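Local coordinates for protein gluconate kinase (Lactobacillus acidophilus, PDB 3LL3) that probably phosphorylates a sugar or sugar acid at the expense of ATP, as a member of the FGGY family of carbohydrate kinases, at residues Ala117-Ile120 with Tyr121-Thr124. Sequence-based numbering, arbitrary orientation. Where two conformers were deposited one is given.
Sequences AQQI and YRKT
With chi1 at 72°, Thr124 sets OG1 between its own backbone N and carbonyl carbon, which turns the hydroxyl back along the helix to the carbonyl of Ile120. OG1 donates to Ile120 O over 2.8 Å, reaching it from above the carbonyl plane, while Thr124 N lies nearly in line with the C=O bond, also at 2.8 Å, though its N-H is bent (135°). Two donors of one residue thus grip Ile120 O, and the OG1 of Thr124 lies 3.7 Å from CG2 of Ile120. One residue earlier, Lys123 N bonds to Gln119 O at 2.9 Å, and the two side chains run side by side in the same direction. The lysine chain stays extended as far as CE, 3.7 Å from NE2 of Gln119, and turns only at its last bond, to NZ. Lys123 NZ forms salt bridges with Glu192 and Asp190, and Gln119 NE2 is hydrogen-bonded to Glu192. In one of two conformers, a doubtful placement, Arg122 bends at chi3 (-98°) and lays a guanidinium face over Gln118 O. Ile120 faces Ile134 and Tyr135 of helix 133-143 and Leu193 of helix 191-197, whereas Tyr121 OH bonds to Tyr280 O and Asp275 N. A threonine hydroxyl bonded to the carbonyl four residues earlier is a familiar feature of alpha-helices, found here in the last turn of helix 116-124 of the FGGY N-terminal domain.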
loop_
_atom_site.group_PDB
_atom_site.type_symbol
_atom_site.label_atom_id
_atom_site.label_comp_id
_atom_site.label_asym_id
_atom_site.label_seq_id
_atom_site.Cartn_x
_atom_site.Cartn_y
_atom_site.Cartn_z
ATOM N N ALA A 117 22.177 19.647 14.573
ATOM C CA ALA A 117 21.065 18.942 15.206
ATOM C C ALA A 117 21.602 17.697 15.891
ATOM O O ALA A 117 21.209 17.373 17.008
ATOM C CB ALA A 117 19.996 18.588 14.179
ATOM N N GLN A 118 22.537 17.031 15.225
ATOM C CA GLN A 118 23.184 15.848 15.774
ATOM C C GLN A 118 23.910 16.186 17.067
ATOM O O GLN A 118 23.934 15.393 18.001
ATOM C CB GLN A 118 24.164 15.246 14.757
ATOM C CG GLN A 118 23.502 14.652 13.517
ATOM C CD GLN A 118 23.180 15.683 12.450
ATOM O OE1 GLN A 118 23.260 16.893 12.681
ATOM N NE2 GLN A 118 22.814 15.203 11.263
ATOM N N GLN A 119 24.496 17.376 17.117
ATOM C CA GLN A 119 25.267 17.805 18.275
ATOM C C GLN A 119 24.342 18.119 19.437
ATOM O O GLN A 119 24.621 17.767 20.581
ATOM C CB GLN A 119 26.117 19.046 17.951
ATOM C CG GLN A 119 26.997 19.468 19.134
ATOM C CD GLN A 119 27.736 20.800 18.922
ATOM O OE1 GLN A 119 27.202 21.743 18.331
ATOM N NE2 GLN A 119 28.962 20.880 19.435
ATOM N N ILE A 120 23.239 18.789 19.142
ATOM C CA ILE A 120 22.228 19.049 20.164
ATOM C C ILE A 120 21.733 17.725 20.775
ATOM O O ILE A 120 21.601 17.593 22.007
ATOM C CB ILE A 120 21.067 19.896 19.590
ATOM C CG1 ILE A 120 21.509 21.350 19.424
ATOM C CG2 ILE A 120 19.831 19.839 20.495
ATOM C CD1 ILE A 120 20.582 22.166 18.568
ATOM N N TYR A 121 21.487 16.737 19.916
ATOM C CA TYR A 121 21.097 15.405 20.382
ATOM C C TYR A 121 22.148 14.760 21.297
ATOM O O TYR A 121 21.829 14.257 22.359
ATOM C CB TYR A 121 20.775 14.472 19.212
ATOM C CG TYR A 121 20.349 13.120 19.709
ATOM C CD1 TYR A 121 19.099 12.942 20.292
ATOM C CD2 TYR A 121 21.202 12.025 19.632
ATOM C CE1 TYR A 121 18.707 11.700 20.787
ATOM C CE2 TYR A 121 20.823 10.783 20.106
ATOM C CZ TYR A 121 19.577 10.628 20.686
ATOM O OH TYR A 121 19.205 9.396 21.160
ATOM N N ARG A 122 23.392 14.744 20.835
ATOM C CA ARG A 122 24.481 14.217 21.646
ATOM C C ARG A 122 24.581 14.949 22.986
ATOM O O ARG A 122 24.869 14.313 23.990
ATOM C CB ARG A 122 25.814 14.285 20.892
ATOM C CG ARG A 122 26.275 12.987 20.252
ATOM C CD ARG A 122 27.582 13.186 19.481
ATOM N NE ARG A 122 27.316 13.357 18.056
ATOM C CZ ARG A 122 27.527 14.474 17.375
ATOM N NH1 ARG A 122 27.236 14.517 16.087
ATOM N NH2 ARG A 122 28.040 15.539 17.968
ATOM N N LYS A 123 24.313 16.257 23.020
ATOM C CA LYS A 123 24.408 17.035 24.263
ATOM C C LYS A 123 23.224 16.883 25.207
ATOM O O LYS A 123 23.396 16.902 26.430
ATOM C CB LYS A 123 24.561 18.531 23.972
ATOM C CG LYS A 123 25.974 18.990 23.645
ATOM C CD LYS A 123 25.938 20.398 23.063
ATOM C CE LYS A 123 27.329 20.876 22.700
ATOM N NZ LYS A 123 28.157 21.052 23.923
ATOM N N THR A 124 22.022 16.778 24.648
ATOM C CA THR A 124 20.819 16.987 25.460
ATOM C C THR A 124 19.788 15.863 25.383
ATOM O O THR A 124 18.809 15.883 26.113
ATOM C CB THR A 124 20.105 18.307 25.089
ATOM O OG1 THR A 124 19.471 18.167 23.805
ATOM C CG2 THR A 124 21.095 19.494 25.062
#